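Local coordinates for ABC-type amino acid transport system, permease component (Caldanaerobacter subterraneus subsp. tengcongensis MB4, PDB 4YMU), which probably serves as the membrane-spanning permease subunit of an ABC importer for amino acids, and holds arginine in this structure, at residues I74-G77 / L78-F81; P86-T89 / A90-A94. All coordinates share one frame; numbering follows the deposited sequence.

Contact 1 (I74-G77 / L78-F81); sequences IYNG and LMQF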
ATOM      1  N   ILE C  74      16.728  -3.128 -35.042  1.00 84.58           N
ATOM      2  CA  ILE C  74      18.071  -3.677 -35.029  1.00 88.41           C
ATOM      3  C   ILE C  74      18.313  -4.591 -36.244  1.00 98.14           C
ATOM      4  O   ILE C  74      19.346  -4.487 -36.916  1.00104.61           O
ATOM      5  CB  ILE C  74      18.397  -4.441 -33.745  1.00 82.77           C
ATOM      6  CG1 ILE C  74      18.323  -3.516 -32.522  1.00 87.71           C
ATOM      7  CG2 ILE C  74      19.789  -5.071 -33.859  1.00 81.09           C
ATOM      8  CD1 ILE C  74      18.686  -4.206 -31.229  1.00 76.21           C
ATOM      9  N   TYR C  75      17.367  -5.485 -36.521  1.00 92.04           N
ATOM     10  CA  TYR C  75      17.560  -6.510 -37.545  1.00 97.96           C
ATOM     11  C   TYR C  75      17.479  -5.964 -38.979  1.00 97.45           C
ATOM     12  O   TYR C  75      18.462  -5.962 -39.703  1.00 84.87           O
ATOM     13  CB  TYR C  75      16.570  -7.659 -37.344  1.00 93.74           C
ATOM     14  CG  TYR C  75      16.867  -8.879 -38.185  1.00102.94           C
ATOM     15  CD1 TYR C  75      16.035  -9.244 -39.240  1.00104.97           C
ATOM     16  CD2 TYR C  75      17.978  -9.677 -37.919  1.00112.49           C
ATOM     17  CE1 TYR C  75      16.301 -10.380 -40.012  1.00105.53           C
ATOM     18  CE2 TYR C  75      18.261 -10.807 -38.691  1.00113.14           C
ATOM     19  CZ  TYR C  75      17.415 -11.150 -39.735  1.00107.42           C
ATOM     20  OH  TYR C  75      17.678 -12.262 -40.496  1.00109.16           O
ATOM     21  N   ASN C  76      16.302  -5.507 -39.377  1.00 98.26           N
ATOM     22  CA  ASN C  76      16.113  -4.936 -40.699  1.00 94.09           C
ATOM     23  C   ASN C  76      16.779  -3.572 -40.847  1.00 98.44           C
ATOM     24  O   ASN C  76      17.463  -3.305 -41.831  1.00107.94           O
ATOM     25  CB  ASN C  76      14.624  -4.805 -40.992  1.00 89.72           C
ATOM     26  CG  ASN C  76      13.932  -6.150 -41.070  1.00 93.20           C
ATOM     27  OD1 ASN C  76      14.596  -7.190 -41.121  1.00 96.01           O
ATOM     28  ND2 ASN C  76      12.593  -6.143 -41.086  1.00 88.42           N
ATOM     29  N   GLY C  77      16.600  -2.710 -39.856  1.00 95.07           N
ATOM     30  CA  GLY C  77      17.051  -1.339 -39.967  1.00 92.35           C
ATOM     31  C   GLY C  77      18.550  -1.175 -40.088  1.00 94.72           C
ATOM     32  O   GLY C  77      19.029  -0.138 -40.542  1.00100.75           O
ATOM     33  N   LEU C  78      19.310  -2.190 -39.707  1.00 85.32           N
ATOM     34  CA  LEU C  78      20.761  -2.047 -39.774  1.00 92.76           C
ATOM     35  C   LEU C  78      21.384  -2.553 -41.091  1.00 99.73           C
ATOM     36  O   LEU C  78      22.537  -2.235 -41.403  1.00 98.87           O
ATOM     37  CB  LEU C  78      21.423  -2.697 -38.560  1.00 97.78           C
ATOM     38  CG  LEU C  78      21.201  -1.917 -37.261  1.00 98.86           C
ATOM     39  CD1 LEU C  78      22.089  -2.461 -36.148  1.00 99.02           C
ATOM     40  CD2 LEU C  78      21.428  -0.424 -37.475  1.00 93.65           C
ATOM     41  N   MET C  79      20.613  -3.323 -41.856  1.00 97.61           N
ATOM     42  CA  MET C  79      21.095  -3.915 -43.105  1.00 99.40           C
ATOM     43  C   MET C  79      21.692  -2.885 -44.072  1.00106.00           C
ATOM     44  O   MET C  79      22.810  -3.062 -44.576  1.00 99.64           O
ATOM     45  CB  MET C  79      19.981  -4.723 -43.768  1.00 84.02           C
ATOM     46  CG  MET C  79      19.845  -6.128 -43.201  1.00 83.39           C
ATOM     47  SD  MET C  79      18.221  -6.843 -43.542  1.00100.64           S
ATOM     48  CE  MET C  79      18.357  -8.411 -42.685  1.00 79.15           C
ATOM     49  N   GLN C  80      20.961  -1.797 -44.299  1.00105.67           N
ATOM     50  CA  GLN C  80      21.394  -0.752 -45.223  1.00100.44           C
ATOM     51  C   GLN C  80      22.714  -0.090 -44.838  1.00112.88           C
ATOM     52  O   GLN C  80      23.212   0.760 -45.565  1.00124.21           O
ATOM     53  CB  GLN C  80      20.310   0.311 -45.366  1.00 92.84           C
ATOM     54  CG  GLN C  80      20.013   1.040 -44.073  1.00 97.80           C
ATOM     55  CD  GLN C  80      18.773   1.895 -44.168  1.00 97.68           C
ATOM     56  OE1 GLN C  80      17.637   1.396 -44.080  1.00 89.12           O
ATOM     57  NE2 GLN C  80      18.978   3.201 -44.350  1.00 94.77           N
ATOM     58  N   PHE C  81      23.267  -0.455 -43.687  1.00115.22           N
ATOM     59  CA  PHE C  81      24.573   0.045 -43.283  1.00107.09           C
ATOM     60  C   PHE C  81      25.611  -1.044 -43.461  1.00106.21           C
ATOM     61  O   PHE C  81      26.684  -0.990 -42.863  1.00113.11           O
ATOM     62  CB  PHE C  81      24.559   0.518 -41.833  1.00 98.21           C
ATOM     63  CG  PHE C  81      23.582   1.620 -41.574  1.00104.56           C
ATOM     64  CD1 PHE C  81      23.840   2.907 -42.024  1.00107.85           C
ATOM     65  CD2 PHE C  81      22.406   1.378 -40.874  1.00104.84           C
ATOM     66  CE1 PHE C  81      22.933   3.937 -41.787  1.00111.54           C
ATOM     67  CE2 PHE C  81      21.495   2.399 -40.633  1.00101.11           C
ATOM     68  CZ  PHE C  81      21.757   3.680 -41.089  1.00107.49           C
TER
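Y75 and M79 meet where the chain leaves helix 67-75 through loose helical turns, in which bonds from residue i+3 to residue i take over: M79 N donates to N76 O at 3.2 Å, and F81 N to L78 O further on. The first of these bonds approaches from well above the carbonyl plane rather than along a lone pair. The Y75 ring swings off the helix toward A90 and I166: chi1 of -169° carries it there, CG anti to the backbone N, and chi2 of -111° turns one face to M79. M79 suits this place because its flexible, unbranched chain runs extended beyond CG, crossing the tyrosine at a slant until the CE methyl lies over that face near the rim. CE is 4.2 Å from the centroid of the Y75 ring, a CH-pi contact, and the closest ring atom is CE1. I74 and L78 lie alongside each other one turn apart. I74 CG1 sits beside the backbone N (chi1 -62°), which leaves CG2 anti to that N, and this methyl meets L78 CD1 at 4.2 Å; the branched leucine also brings CG to 3.2 Å from I74 O. Both apolar chains continue onto I85, joining the turn to the loop that returns toward helix 87-112. G77 is the buried residue of the group, consistent with its lack of a side chain. Q80 and F81 meet a second subunit of the same protein: Q80 OE1 accepts from the backbone nitrogens of Y185 and F186 of that subunit and Q80 NE2 donates to OE1 of its E187, while F81 sets its ring edge-to-face with F186 of the same neighbour. Within the turn, F81 CE2 comes obliquely to 3.5 Å from G77 O.

Contact 2 (P86-T89 / A90-A94); sequences PAFT and AGVSA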
ATOM      1  N   PRO C  86      23.312 -11.863 -37.160  1.00 93.67           N
ATOM      2  CA  PRO C  86      22.537 -13.105 -37.015  1.00 90.43           C
ATOM      3  C   PRO C  86      21.210 -12.882 -36.270  1.00 95.69           C
ATOM      4  O   PRO C  86      21.032 -11.830 -35.652  1.00106.81           O
ATOM      5  CB  PRO C  86      23.466 -14.001 -36.182  1.00 85.07           C
ATOM      6  CG  PRO C  86      24.835 -13.485 -36.430  1.00 89.24           C
ATOM      7  CD  PRO C  86      24.701 -12.009 -36.682  1.00 88.68           C
ATOM      8  N   ALA C  87      20.299 -13.848 -36.308  1.00 87.07           N
ATOM      9  CA  ALA C  87      19.025 -13.662 -35.627  1.00 95.16           C
ATOM     10  C   ALA C  87      19.223 -13.662 -34.104  1.00103.71           C
ATOM     11  O   ALA C  87      18.580 -12.907 -33.365  1.00 92.03           O
ATOM     12  CB  ALA C  87      18.039 -14.733 -36.037  1.00 90.27           C
ATOM     13  N   PHE C  88      20.154 -14.491 -33.657  1.00108.94           N
ATOM     14  CA  PHE C  88      20.377 -14.704 -32.244  1.00106.81           C
ATOM     15  C   PHE C  88      20.857 -13.420 -31.603  1.00105.92           C
ATOM     16  O   PHE C  88      20.238 -12.941 -30.653  1.00 96.32           O
ATOM     17  CB  PHE C  88      21.409 -15.809 -32.045  1.00106.61           C
ATOM     18  CG  PHE C  88      21.724 -16.091 -30.613  1.00109.08           C
ATOM     19  CD1 PHE C  88      20.777 -16.664 -29.780  1.00109.43           C
ATOM     20  CD2 PHE C  88      22.974 -15.791 -30.100  1.00109.12           C
ATOM     21  CE1 PHE C  88      21.069 -16.933 -28.458  1.00110.49           C
ATOM     22  CE2 PHE C  88      23.275 -16.055 -28.777  1.00110.30           C
ATOM     23  CZ  PHE C  88      22.319 -16.623 -27.952  1.00112.24           C
ATOM     24  N   THR C  89      21.938 -12.846 -32.128  1.00 99.65           N
ATOM     25  CA  THR C  89      22.461 -11.609 -31.552  1.00 97.24           C
ATOM     26  C   THR C  89      21.459 -10.456 -31.667  1.00104.07           C
ATOM     27  O   THR C  89      21.419  -9.581 -30.799  1.00115.53           O
ATOM     28  CB  THR C  89      23.823 -11.198 -32.137  1.00 93.75           C
ATOM     29  OG1 THR C  89      23.627 -10.583 -33.414  1.00106.66           O
ATOM     30  CG2 THR C  89      24.715 -12.411 -32.283  1.00 94.63           C
ATOM     31  N   ALA C  90      20.645 -10.454 -32.717  1.00101.86           N
ATOM     32  CA  ALA C  90      19.610  -9.432 -32.848  1.00 97.10           C
ATOM     33  C   ALA C  90      18.592  -9.543 -31.705  1.00 89.58           C
ATOM     34  O   ALA C  90      18.295  -8.551 -31.032  1.00 90.62           O
ATOM     35  CB  ALA C  90      18.919  -9.530 -34.188  1.00 98.25           C
ATOM     36  N   GLY C  91      18.072 -10.751 -31.494  1.00 83.40           N
ATOM     37  CA  GLY C  91      17.097 -11.017 -30.450  1.00 81.48           C
ATOM     38  C   GLY C  91      17.659 -10.691 -29.079  1.00 89.55           C
ATOM     39  O   GLY C  91      17.051  -9.935 -28.323  1.00 88.29           O
ATOM     40  N   VAL C  92      18.835 -11.239 -28.779  1.00 90.77           N
ATOM     41  CA  VAL C  92      19.521 -10.981 -27.520  1.00 90.37           C
ATOM     42  C   VAL C  92      19.690  -9.491 -27.265  1.00 92.90           C
ATOM     43  O   VAL C  92      19.357  -9.005 -26.189  1.00 90.86           O
ATOM     44  CB  VAL C  92      20.918 -11.635 -27.487  1.00 90.06           C
ATOM     45  CG1 VAL C  92      21.771 -11.029 -26.378  1.00 92.44           C
ATOM     46  CG2 VAL C  92      20.809 -13.141 -27.326  1.00 84.95           C
ATOM     47  N   SER C  93      20.192  -8.769 -28.263  1.00 93.48           N
ATOM     48  CA  SER C  93      20.387  -7.327 -28.142  1.00 89.24           C
ATOM     49  C   SER C  93      19.100  -6.584 -27.818  1.00 86.24           C
ATOM     50  O   SER C  93      19.053  -5.754 -26.897  1.00 91.95           O
ATOM     51  CB  SER C  93      20.946  -6.773 -29.449  1.00 84.30           C
ATOM     52  OG  SER C  93      22.251  -7.268 -29.663  1.00 89.87           O
ATOM     53  N   ALA C  94      18.063  -6.888 -28.596  1.00 85.48           N
ATOM     54  CA  ALA C  94      16.806  -6.177 -28.502  1.00 86.01           C
ATOM     55  C   ALA C  94      16.168  -6.426 -27.134  1.00 96.93           C
ATOM     56  O   ALA C  94      15.794  -5.485 -26.428  1.00101.62           O
ATOM     57  CB  ALA C  94      15.882  -6.596 -29.627  1.00 81.98           C
TER
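A90 and P86 join across the first turn of an alpha helix, the start of helix 87-112, with P86 at the N-cap. A90 N donates to P86 O at 3.3 Å; proline is tolerated at the cap, where no helical bond calls for its missing N-H, and its carbonyl still accepts. The A90 methyl is small enough to pack against Y75 of the neighbouring helix. G91 N continues the pattern to A87 O at 2.9 Å; this residue is buried, consistent with its lack of a side chain. V92 N then reaches F88 O almost straight along the C=O direction, and its side chain, beta-branched and stiff, places CG2 over a face of the F88 ring, 4.0 Å from the centroid. F88 CG stands anti to its backbone N (chi1 179°), which swings the ring toward helix 12-44, where K24 adds a cation-pi contact. S93 completes the turn with two donors to T89 O: its N at 2.9 Å, and its OG, a hydroxyl on a short arm that can fold back onto the carbonyl one turn earlier. Replacing S93 by alanine would probably leave T89 O with the single helical bond from the backbone. N and OG of S93 arrive at T89 O from opposite faces of its plane, OG at 2.7 Å.

Overall arrangement
Contact 1 closes before contact 2 opens along the chain, yet the two touch, their centres about 12 Å apart. I74 and Y75, near the C-terminal end of helix 67-75, pack directly on the first turns of helix 87-112: CD1 of I74 lies 3.8 Å from N of A94, and CD2 of Y75 lies 3.9 Å from CB of A90. Both contacts stand back from the bound arginine, with the I74 side chain and the G91 position each about 13 Å from an arginine molecule. The same two helices lead to that pocket: L67 begins one, and N98, S99 and Y102 follow on the other. Contact 1 also meets the second subunit, whereas contact 2 stays within its own chain.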